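Local coordinates for protein lysin (Bacillus phage PBC5, PDB 6ILU) that probably recognises the cell wall of the host bacterium through an SH3b-type cell-wall-binding domain, bringing the phage endolysin to its substrate, at residues A[10-16]-A[43-49]; A[80-86]-A[134-140]; A[95-99]-A[118-122]. One frame throughout, in Å; residues are numbered along the deposited sequence.

Contact 1. Residues A[10-16]-A[43-49]; sequences EGIGVAL and KIPYKVF. With EDO (1,2-ethanediol), chain J.
An antiparallel strand pair of the SH3b-type β-sheet brings Ala-15 and Tyr-46 together as a hydrogen-bonded pair: Ala-15 N reaches Tyr-46 O at 2.9 Å, almost perfectly straight, and Tyr-46 N returns a bond to Ala-15 O. Val-14 and Lys-47 follow as a non-hydrogen-bonded pair, and further along Ile-12 N donates to Val-48 O at 2.8 Å. Val-48 CG2 lies 3.7 Å from Ala-15 CB, while CG1, trans to the backbone N (chi1 175°), meets the CG1 branch of Ile-12. Strand 13-17 is an interior one, with strand 75-84 along its other edge, and Ile-61 of strand 60-62, the neighbour of 46-52, touches both Ala-15 and Val-48. On the face that carries Val-14, its CG1 runs alongside Pro-45 CB at 3.7 Å. Leu-16 CD1 rests 3.6 Å from Ile-44 C, and the aliphatic part of Lys-43 crosses Leu-16 at about a right angle before its NZ bonds to Tyr-19 O. At the far end Lys-47 bends at chi3 (-62°), which carries NZ to 3.3 Å from Glu-10 OE2, a salt bridge with only a weak hydrogen bond; a water accepts from the same NZ and donates to Glu-10 O. The Glu-10 carboxylate also meets the edge of the Phe-49 ring, their planes 78° apart. An ethanediol, probably from the crystallisation liquor, takes a bond from Gly-11 N and donates to Phe-49 O.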
loop_
_atom_site.group_PDB
_atom_site.type_symbol
_atom_site.label_atom_id
_atom_site.label_comp_id
_atom_site.label_asym_id
_atom_site.label_seq_id
_atom_site.Cartn_x
_atom_site.Cartn_y
_atom_site.Cartn_z
ATOM N N GLU A 10 5.096 3.048 9.567
ATOM C CA GLU A 10 5.672 2.666 8.282
ATOM C C GLU A 10 4.720 1.673 7.645
ATOM O O GLU A 10 3.933 1.048 8.360
ATOM C CB GLU A 10 7.046 2.025 8.410
ATOM C CG GLU A 10 7.058 0.777 9.279
ATOM C CD GLU A 10 8.458 0.122 9.403
ATOM O OE1 GLU A 10 9.452 0.677 8.857
ATOM O OE2 GLU A 10 8.538 -0.962 10.040
ATOM N N GLY A 11 4.807 1.525 6.332
ATOM C CA GLY A 11 4.042 0.465 5.663
ATOM C C GLY A 11 2.668 0.863 5.186
ATOM O O GLY A 11 2.112 1.881 5.615
ATOM N N ILE A 12 2.085 -0.003 4.349
ATOM C CA ILE A 12 0.734 0.228 3.841
ATOM C C ILE A 12 -0.167 -0.988 4.026
ATOM O O ILE A 12 -1.334 -0.959 3.623
ATOM C CB ILE A 12 0.746 0.631 2.366
ATOM C CG1 ILE A 12 1.479 -0.426 1.510
ATOM C CG2 ILE A 12 1.421 2.034 2.176
ATOM C CD1 ILE A 12 1.272 -0.217 -0.028
ATOM N N GLY A 13 0.341 -2.079 4.613
ATOM C CA GLY A 13 -0.527 -3.242 4.827
ATOM C C GLY A 13 0.308 -4.423 5.317
ATOM O O GLY A 13 1.523 -4.268 5.528
ATOM N N VAL A 14 -0.327 -5.567 5.490
ATOM C CA VAL A 14 0.338 -6.800 5.920
ATOM C C VAL A 14 -0.120 -7.956 5.008
ATOM O O VAL A 14 -1.329 -8.187 4.838
ATOM C CB VAL A 14 0.010 -7.121 7.409
ATOM C CG1 VAL A 14 0.650 -8.433 7.819
ATOM C CG2 VAL A 14 0.472 -5.982 8.338
ATOM N N ALA A 15 0.832 -8.711 4.465
ATOM C CA ALA A 15 0.565 -9.804 3.500
ATOM C C ALA A 15 0.891 -11.191 4.079
ATOM O O ALA A 15 1.883 -11.351 4.788
ATOM C CB ALA A 15 1.406 -9.571 2.244
ATOM N N LEU A 16 0.048 -12.170 3.799
ATOM C CA LEU A 16 0.314 -13.542 4.198
ATOM C C LEU A 16 0.140 -14.457 2.993
ATOM O O LEU A 16 -0.868 -14.365 2.314
ATOM C CB LEU A 16 -0.659 -13.933 5.315
ATOM C CG LEU A 16 -0.513 -15.363 5.806
ATOM C CD1 LEU A 16 0.779 -15.485 6.669
ATOM C CD2 LEU A 16 -1.755 -15.652 6.616
ATOM N N LYS A 43 6.392 -19.066 5.927
ATOM C CA LYS A 43 5.105 -18.405 5.924
ATOM C C LYS A 43 4.810 -17.730 7.257
ATOM O O LYS A 43 4.493 -18.387 8.244
ATOM C CB LYS A 43 3.997 -19.413 5.609
ATOM C CG LYS A 43 2.636 -18.761 5.556
ATOM C CD LYS A 43 1.633 -19.815 5.099
ATOM C CE LYS A 43 0.240 -19.223 5.093
ATOM N NZ LYS A 43 -0.766 -20.069 4.444
ATOM N N ILE A 44 4.972 -16.414 7.274
ATOM C CA ILE A 44 4.591 -15.558 8.390
ATOM C C ILE A 44 4.010 -14.281 7.786
ATOM O O ILE A 44 4.226 -14.004 6.606
ATOM C CB ILE A 44 5.792 -15.187 9.287
ATOM C CG1 ILE A 44 6.909 -14.622 8.429
ATOM C CG2 ILE A 44 6.283 -16.362 10.093
ATOM C CD1 ILE A 44 7.949 -13.916 9.254
ATOM N N PRO A 45 3.308 -13.475 8.588
ATOM C CA PRO A 45 2.889 -12.185 8.011
ATOM C C PRO A 45 4.097 -11.281 7.685
ATOM O O PRO A 45 5.036 -11.212 8.486
ATOM C CB PRO A 45 2.030 -11.562 9.118
ATOM C CG PRO A 45 1.595 -12.698 9.977
ATOM C CD PRO A 45 2.723 -13.714 9.919
ATOM N N TYR A 46 4.070 -10.614 6.526
ATOM C CA TYR A 46 5.124 -9.692 6.120
ATOM C C TYR A 46 4.550 -8.299 5.914
ATOM O O TYR A 46 3.556 -8.159 5.219
ATOM C CB TYR A 46 5.783 -10.158 4.820
ATOM C CG TYR A 46 6.601 -11.438 4.990
ATOM C CD1 TYR A 46 7.867 -11.396 5.543
ATOM C CD2 TYR A 46 6.081 -12.671 4.589
ATOM C CE1 TYR A 46 8.631 -12.562 5.701
ATOM C CE2 TYR A 46 6.821 -13.857 4.748
ATOM C CZ TYR A 46 8.099 -13.783 5.298
ATOM O OH TYR A 46 8.814 -14.952 5.460
ATOM N N LYS A 47 5.192 -7.273 6.484
ATOM C CA LYS A 47 4.754 -5.902 6.245
ATOM C C LYS A 47 4.980 -5.513 4.774
ATOM O O LYS A 47 5.983 -5.887 4.162
ATOM C CB LYS A 47 5.484 -4.919 7.171
ATOM C CG LYS A 47 4.878 -3.478 7.101
ATOM C CD LYS A 47 5.397 -2.575 8.255
ATOM C CE LYS A 47 4.981 -3.132 9.611
ATOM N NZ LYS A 47 5.585 -2.330 10.716
ATOM N N VAL A 48 4.000 -4.827 4.194
ATOM C CA VAL A 48 4.076 -4.332 2.824
ATOM C C VAL A 48 4.482 -2.853 2.868
ATOM O O VAL A 48 3.857 -2.047 3.590
ATOM C CB VAL A 48 2.705 -4.444 2.146
ATOM C CG1 VAL A 48 2.744 -3.823 0.764
ATOM C CG2 VAL A 48 2.271 -5.960 2.050
ATOM N N PHE A 49 5.499 -2.497 2.082
ATOM C CA PHE A 49 6.000 -1.134 2.101
ATOM C C PHE A 49 5.580 -0.294 0.901
ATOM O O PHE A 49 5.571 0.945 1.017
ATOM C CB PHE A 49 7.541 -1.151 2.239
ATOM C CG PHE A 49 7.962 -1.703 3.559
ATOM C CD1 PHE A 49 8.347 -3.018 3.680
ATOM C CD2 PHE A 49 7.847 -0.927 4.706
ATOM C CE1 PHE A 49 8.652 -3.547 4.931
ATOM C CE2 PHE A 49 8.177 -1.435 5.974
ATOM C CZ PHE A 49 8.563 -2.760 6.089
HETATM C C1 EDO J . 6.315 4.261 4.569
HETATM O O1 EDO J . 6.851 3.243 5.428
HETATM C C2 EDO J . 6.255 3.613 3.195
HETATM O O2 EDO J . 5.416 2.460 3.331
HETATM O O HOH W 1 3.958 0.083 10.858
#

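Contact 2. Residues A[80-86]-A[134-140]; sequences YKVRSKY and HVTITAK. With EDO (1,2-ethanediol), chain K; SO4 (sulfate ion), chain C; SO4 (sulfate ion), chain G; SO4 (sulfate ion), chain D.
The Arg-83 guanidinium is held by its edge: NH1 and NH2 grip the C-terminal carboxylate of Lys-140 end-on, one oxygen each, with NH2 2.8 Å from OXT in a salt bridge and NH1 2.9 Å from O on an in-plane lone pair. An ethanediol lies along the adjoining NE–NH2 side, taking bonds from both nitrogens. At the other end of the ladder the Tyr-86 ring has Lys-85 CB over the centre of one face, stacks with Trp-90, and takes His-134 CB at its edge. Tyr-86 OH and His-134 ND1 bond at 2.7 Å in the plane of the imidazole, the two rings meeting rim to rim at 54°. Beyond CE1, His-134 NE2 donates to O3 of a sulfate at 2.9 Å in a nearly straight line; the ethanediol and this ion probably came from the crystallisation liquor. Between these ends strands 75-84 and 135-138 run antiparallel, with Lys-81 paired to Thr-138 and Arg-83 to Thr-136. Round the face that carries Val-82 and Ile-137, Val-82 CG1 packs 3.7 Å from Val-135 CB; Tyr-80 CB lies 3.7 Å from Ile-137 CG2. On the face of Lys-81, Arg-83, Thr-136 and Thr-138, Thr-138 OG1, placed between backbone N and carbonyl carbon (chi1 56°), donates to Lys-140 O, and one water ties the same hydroxyl to Lys-81 O, Arg-83 NH1 and Thr-136 OG1. Lys-140 O thus accepts from both Arg-83 and Thr-138, fixing the terminus against the sheet. The sulfate beside NE2 would tend to favour a positively charged imidazole, and the guanidinium would steady the negative charge of the carboxylate.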
loop_
_atom_site.group_PDB
_atom_site.type_symbol
_atom_site.label_atom_id
_atom_site.label_comp_id
_atom_site.label_asym_id
_atom_site.label_seq_id
_atom_site.Cartn_x
_atom_site.Cartn_y
_atom_site.Cartn_z
ATOM N N TYR A 80 -3.603 -1.348 5.233
ATOM C CA TYR A 80 -3.837 -0.298 6.206
ATOM C C TYR A 80 -4.995 0.582 5.726
ATOM O O TYR A 80 -5.177 0.812 4.533
ATOM C CB TYR A 80 -2.570 0.524 6.417
ATOM C CG TYR A 80 -1.477 -0.216 7.164
ATOM C CD1 TYR A 80 -1.699 -1.471 7.741
ATOM C CD2 TYR A 80 -0.215 0.373 7.309
ATOM C CE1 TYR A 80 -0.698 -2.107 8.453
ATOM C CE2 TYR A 80 0.776 -0.252 7.989
ATOM C CZ TYR A 80 0.544 -1.497 8.557
ATOM O OH TYR A 80 1.561 -2.121 9.244
ATOM N N LYS A 81 -5.805 1.035 6.685
ATOM C CA LYS A 81 -7.014 1.808 6.415
ATOM C C LYS A 81 -6.784 3.280 6.738
ATOM O O LYS A 81 -6.246 3.636 7.815
ATOM C CB LYS A 81 -8.199 1.269 7.247
ATOM C CG LYS A 81 -8.384 -0.225 7.046
ATOM C CD LYS A 81 -8.975 -0.493 5.690
ATOM C CE LYS A 81 -9.109 -2.001 5.460
ATOM N NZ LYS A 81 -9.817 -2.277 4.199
ATOM N N VAL A 82 -7.215 4.123 5.794
ATOM C CA VAL A 82 -7.002 5.569 5.883
ATOM C C VAL A 82 -8.324 6.249 6.177
ATOM O O VAL A 82 -9.298 6.053 5.439
ATOM C CB VAL A 82 -6.379 6.115 4.558
ATOM C CG1 VAL A 82 -6.057 7.630 4.677
ATOM C CG2 VAL A 82 -5.064 5.329 4.195
ATOM N N ARG A 83 -8.374 7.034 7.261
ATOM C CA ARG A 83 -9.615 7.729 7.632
ATOM C C ARG A 83 -9.320 9.169 7.940
ATOM O O ARG A 83 -8.315 9.457 8.573
ATOM C CB ARG A 83 -10.261 7.073 8.836
ATOM C CG ARG A 83 -10.801 5.671 8.565
ATOM C CD ARG A 83 -11.283 5.090 9.900
ATOM N NE ARG A 83 -11.789 3.725 9.776
ATOM C CZ ARG A 83 -11.046 2.635 9.945
ATOM N NH1 ARG A 83 -9.746 2.740 10.225
ATOM N NH2 ARG A 83 -11.608 1.427 9.831
ATOM N N SER A 84 -10.182 10.075 7.501
ATOM C CA SER A 84 -10.064 11.481 7.947
ATOM C C SER A 84 -10.015 11.607 9.475
ATOM O O SER A 84 -10.699 10.860 10.203
ATOM C CB SER A 84 -11.241 12.318 7.408
ATOM O OG SER A 84 -11.160 13.650 7.888
ATOM N N LYS A 85 -9.238 12.580 9.963
ATOM C CA LYS A 85 -9.272 12.915 11.384
ATOM C C LYS A 85 -10.481 13.789 11.721
ATOM O O LYS A 85 -10.760 14.016 12.888
ATOM C CB LYS A 85 -7.991 13.657 11.827
ATOM C CG LYS A 85 -6.730 12.795 11.844
ATOM C CD LYS A 85 -5.551 13.603 12.386
ATOM C CE LYS A 85 -4.276 12.748 12.439
ATOM N NZ LYS A 85 -3.094 13.613 12.847
ATOM N N TYR A 86 -11.187 14.276 10.709
ATOM C CA TYR A 86 -12.178 15.348 10.899
ATOM C C TYR A 86 -13.580 14.807 10.675
ATOM O O TYR A 86 -13.728 13.760 10.045
ATOM C CB TYR A 86 -11.876 16.505 9.941
ATOM C CG TYR A 86 -10.430 16.927 9.977
ATOM C CD1 TYR A 86 -9.562 16.532 8.974
ATOM C CD2 TYR A 86 -9.942 17.728 10.998
ATOM C CE1 TYR A 86 -8.239 16.895 8.989
ATOM C CE2 TYR A 86 -8.600 18.098 11.026
ATOM C CZ TYR A 86 -7.765 17.675 10.016
ATOM O OH TYR A 86 -6.436 18.006 10.017
ATOM N N HIS A 134 -3.552 14.797 8.135
ATOM C CA HIS A 134 -5.007 14.935 8.141
ATOM C C HIS A 134 -5.761 13.617 8.320
ATOM O O HIS A 134 -6.994 13.613 8.406
ATOM C CB HIS A 134 -5.477 15.583 6.839
ATOM C CG HIS A 134 -4.994 16.992 6.662
ATOM N ND1 HIS A 134 -5.139 17.953 7.638
ATOM C CD2 HIS A 134 -4.411 17.607 5.603
ATOM C CE1 HIS A 134 -4.626 19.095 7.208
ATOM N NE2 HIS A 134 -4.205 18.918 5.965
ATOM N N VAL A 135 -5.034 12.515 8.359
ATOM C CA VAL A 135 -5.684 11.203 8.414
ATOM C C VAL A 135 -5.049 10.294 9.441
ATOM O O VAL A 135 -3.921 10.518 9.866
ATOM C CB VAL A 135 -5.594 10.489 7.032
ATOM C CG1 VAL A 135 -6.473 11.228 5.983
ATOM C CG2 VAL A 135 -4.121 10.332 6.583
ATOM N N THR A 136 -5.779 9.258 9.859
ATOM C CA THR A 136 -5.177 8.138 10.554
ATOM C C THR A 136 -4.931 7.010 9.545
ATOM O O THR A 136 -5.706 6.834 8.588
ATOM C CB THR A 136 -6.051 7.615 11.695
ATOM O OG1 THR A 136 -7.388 7.334 11.230
ATOM C CG2 THR A 136 -6.156 8.687 12.856
ATOM N N ILE A 137 -3.850 6.261 9.765
ATOM C CA ILE A 137 -3.485 5.116 8.916
ATOM C C ILE A 137 -3.279 3.982 9.878
ATOM O O ILE A 137 -2.335 4.022 10.663
ATOM C CB ILE A 137 -2.201 5.356 8.109
ATOM C CG1 ILE A 137 -2.344 6.585 7.204
ATOM C CG2 ILE A 137 -1.764 4.058 7.312
ATOM C CD1 ILE A 137 -1.021 7.015 6.492
ATOM N N THR A 138 -4.202 3.018 9.900
ATOM C CA THR A 138 -4.194 2.016 10.978
ATOM C C THR A 138 -4.372 0.598 10.417
ATOM O O THR A 138 -4.781 0.448 9.278
ATOM C CB THR A 138 -5.310 2.291 12.017
ATOM O OG1 THR A 138 -6.568 2.348 11.350
ATOM C CG2 THR A 138 -5.072 3.637 12.775
ATOM N N ALA A 139 -4.079 -0.422 11.213
ATOM C CA ALA A 139 -4.073 -1.808 10.700
ATOM C C ALA A 139 -5.491 -2.272 10.339
ATOM O O ALA A 139 -5.666 -3.112 9.450
ATOM C CB ALA A 139 -3.436 -2.760 11.716
ATOM N N LYS A 140 -6.489 -1.723 11.035
ATOM C CA LYS A 140 -7.908 -2.046 10.801
ATOM C C LYS A 140 -8.771 -0.785 10.688
ATOM O O LYS A 140 -8.294 0.330 10.916
ATOM C CB LYS A 140 -8.475 -2.905 11.935
ATOM C CG LYS A 140 -7.836 -4.261 12.129
ATOM C CD LYS A 140 -8.506 -5.012 13.285
ATOM C CE LYS A 140 -7.908 -6.408 13.470
ATOM N NZ LYS A 140 -8.527 -7.200 14.586
ATOM O OXT LYS A 140 -9.989 -0.843 10.417
HETATM C C1 EDO K . -15.169 2.460 10.547
HETATM O O1 EDO K . -14.785 3.847 10.452
HETATM C C2 EDO K . -15.515 1.932 9.168
HETATM O O2 EDO K . -14.543 0.938 8.825
HETATM S S SO4 C . -3.624 20.800 2.919
HETATM O O1 SO4 C . -2.655 21.450 2.054
HETATM O O2 SO4 C . -3.854 19.405 2.567
HETATM O O3 SO4 C . -3.045 20.916 4.272
HETATM O O4 SO4 C . -4.879 21.524 2.828
HETATM S S SO4 G . -1.868 9.759 14.562
HETATM O O1 SO4 G . -2.512 9.367 13.308
HETATM O O2 SO4 G . -0.563 9.101 14.714
HETATM O O3 SO4 G . -2.741 9.389 15.675
HETATM O O4 SO4 G . -1.677 11.208 14.556
HETATM S S SO4 D . -10.119 -4.919 1.082
HETATM O O1 SO4 D . -8.965 -5.629 0.524
HETATM O O2 SO4 D . -11.339 -5.645 0.746
HETATM O O3 SO4 D . -10.199 -3.567 0.549
HETATM O O4 SO4 D . -10.022 -4.843 2.536
HETATM O O HOH W 2 -7.583 4.743 10.169
HETATM O O HOH W 3 -9.481 8.944 11.922
#

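Contact 3. Residues A[95-99]-A[118-122]; sequences YDGPS and VGGYV. With SO4 (sulfate ion), chain C; EDO (1,2-ethanediol), chain L.
Pro-98 and Ser-99 lie over one face of the Tyr-121 ring. Pro-98 CA makes a CH-pi contact 4.0 Å from the ring centroid and 21° off its normal, and Ser-99 N comes down nearer the hydroxyl end, 3.3 Å from Tyr-121 CZ. Tyr-95 CD2 lies at the edge of the same ring, near its plane, 4.0 Å from Tyr-121 CE1. The proline ring also reaches the start of the turn, where Pro-98 CG packs 3.7 Å from Val-118 CB. Polar linkage across the contact runs through water: one bridges Ser-99 OG and Gly-119 O, a second joins Ser-99 OG to Tyr-121 OH.

In the second shell, Trp-129 touches Pro-98, Val-118 and Tyr-121 alike, and Asp-96 braces the loop by accepting from Asn-101 N at its OD1. Separately, a sulfate, probably from the crystallisation liquor, is bound at the Tyr-95 hydroxyl, with OH donating to O1 at 2.6 Å; Lys-131 and Asn-93 bond to the same ion. Val-118 and Tyr-121 hold each other through paired backbone bonds, 2.9 Å from Val-118 N to Tyr-121 O and 3.0 Å from Tyr-121 N to Val-118 O. Both corner residues, Gly-119 and Gly-120, have positive phi, as suits a type I' turn. The arrangement is that of a tight two-residue β-hairpin joining strands 116-118 and 121-123, with the loop after strand 92-95 laid over its tyrosine.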
loop_
_atom_site.group_PDB
_atom_site.type_symbol
_atom_site.label_atom_id
_atom_site.label_comp_id
_atom_site.label_asym_id
_atom_site.label_seq_id
_atom_site.Cartn_x
_atom_site.Cartn_y
_atom_site.Cartn_z
ATOM N N TYR A 95 -3.901 15.539 -3.716
ATOM C CA TYR A 95 -2.944 16.071 -4.695
ATOM C C TYR A 95 -2.555 14.993 -5.690
ATOM O O TYR A 95 -2.811 13.797 -5.455
ATOM C CB TYR A 95 -1.676 16.607 -3.985
ATOM C CG TYR A 95 -2.036 17.723 -3.019
ATOM C CD1 TYR A 95 -1.970 19.054 -3.416
ATOM C CD2 TYR A 95 -2.476 17.430 -1.731
ATOM C CE1 TYR A 95 -2.336 20.097 -2.517
ATOM C CE2 TYR A 95 -2.835 18.478 -0.821
ATOM C CZ TYR A 95 -2.768 19.770 -1.254
ATOM O OH TYR A 95 -3.120 20.782 -0.386
ATOM N N ASP A 96 -1.928 15.386 -6.787
ATOM C CA ASP A 96 -1.530 14.345 -7.781
ATOM C C ASP A 96 -0.187 13.646 -7.510
ATOM O O ASP A 96 0.296 12.824 -8.326
ATOM C CB ASP A 96 -1.571 14.948 -9.187
ATOM C CG ASP A 96 -0.424 15.905 -9.497
ATOM O OD1 ASP A 96 0.374 16.257 -8.618
ATOM O OD2 ASP A 96 -0.335 16.328 -10.673
ATOM N N GLY A 97 0.385 13.922 -6.363
ATOM C CA GLY A 97 1.553 13.195 -5.875
ATOM C C GLY A 97 1.923 13.842 -4.574
ATOM O O GLY A 97 1.357 14.859 -4.193
ATOM N N PRO A 98 2.921 13.289 -3.888
ATOM C CA PRO A 98 3.478 13.955 -2.712
ATOM C C PRO A 98 3.913 15.386 -3.057
ATOM O O PRO A 98 4.695 15.578 -4.002
ATOM C CB PRO A 98 4.705 13.098 -2.361
ATOM C CG PRO A 98 4.505 11.840 -3.077
ATOM C CD PRO A 98 3.678 12.092 -4.290
ATOM N N SER A 99 3.410 16.370 -2.316
ATOM C CA SER A 99 3.717 17.791 -2.550
ATOM C C SER A 99 3.362 18.197 -3.979
ATOM O O SER A 99 4.004 19.052 -4.579
ATOM C CB SER A 99 5.194 18.105 -2.266
ATOM O OG SER A 99 5.507 17.805 -0.914
ATOM N N VAL A 118 4.610 8.202 0.702
ATOM C CA VAL A 118 5.845 8.867 0.270
ATOM C C VAL A 118 5.877 10.278 0.824
ATOM O O VAL A 118 4.907 11.023 0.629
ATOM C CB VAL A 118 5.944 8.986 -1.293
ATOM C CG1 VAL A 118 7.213 9.643 -1.688
ATOM C CG2 VAL A 118 5.788 7.611 -1.940
ATOM N N GLY A 119 6.975 10.668 1.473
ATOM C CA GLY A 119 7.164 12.084 1.774
ATOM C C GLY A 119 6.096 12.737 2.622
ATOM O O GLY A 119 5.879 13.955 2.499
ATOM N N GLY A 120 5.480 11.961 3.509
ATOM C CA GLY A 120 4.446 12.506 4.381
ATOM C C GLY A 120 3.066 12.557 3.755
ATOM O O GLY A 120 2.162 13.251 4.284
ATOM N N TYR A 121 2.889 11.862 2.633
ATOM C CA TYR A 121 1.588 11.795 1.960
ATOM C C TYR A 121 1.226 10.346 1.750
ATOM O O TYR A 121 2.113 9.524 1.509
ATOM C CB TYR A 121 1.629 12.441 0.566
ATOM C CG TYR A 121 1.719 13.966 0.605
ATOM C CD1 TYR A 121 0.646 14.723 0.168
ATOM C CD2 TYR A 121 2.892 14.602 0.996
ATOM C CE1 TYR A 121 0.724 16.125 0.199
ATOM C CE2 TYR A 121 2.952 16.007 1.052
ATOM C CZ TYR A 121 1.863 16.729 0.625
ATOM O OH TYR A 121 1.882 18.101 0.613
ATOM N N VAL A 122 -0.073 10.073 1.749
ATOM C CA VAL A 122 -0.571 8.717 1.475
ATOM C C VAL A 122 -1.519 8.738 0.290
ATOM O O VAL A 122 -2.331 9.658 0.130
ATOM C CB VAL A 122 -1.241 8.119 2.750
ATOM C CG1 VAL A 122 -2.433 9.009 3.319
ATOM C CG2 VAL A 122 -1.728 6.665 2.495
HETATM S S SO4 C . -3.624 20.800 2.919
HETATM O O1 SO4 C . -2.655 21.450 2.054
HETATM O O2 SO4 C . -3.854 19.405 2.567
HETATM O O3 SO4 C . -3.045 20.916 4.272
HETATM O O4 SO4 C . -4.879 21.524 2.828
HETATM C C1 EDO L . 4.007 14.379 -8.858
HETATM O O1 EDO L . 4.498 13.483 -7.871
HETATM C C2 EDO L . 3.561 15.664 -8.169
HETATM O O2 EDO L . 2.969 16.577 -9.119
HETATM O O HOH W 4 6.572 15.472 -0.183
HETATM O O HOH W 5 4.416 19.736 1.349
#

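In the fold
From the N terminus, strand 13-17 goes out and strand 46-52 comes back against it, so contact 1 closes the first loop of 26 residues. Only after that does strand 75-84 enter. It runs beside 13-17, with Tyr-80 N probably bonded to Ile-12 O, and then receives the C-terminal strand 135-138 in contact 2, which puts both contacts in one sheet. Contact 3 is nested within the long loop that contact 2 closes, and its Val-122 packs on Val-82, Val-135 and Ile-137 beneath that ladder. One sulfate touches contacts 2 and 3, at His-134 and Tyr-95. Contacts 1 and 3 lie on opposite sides of the chain's centre and do not touch.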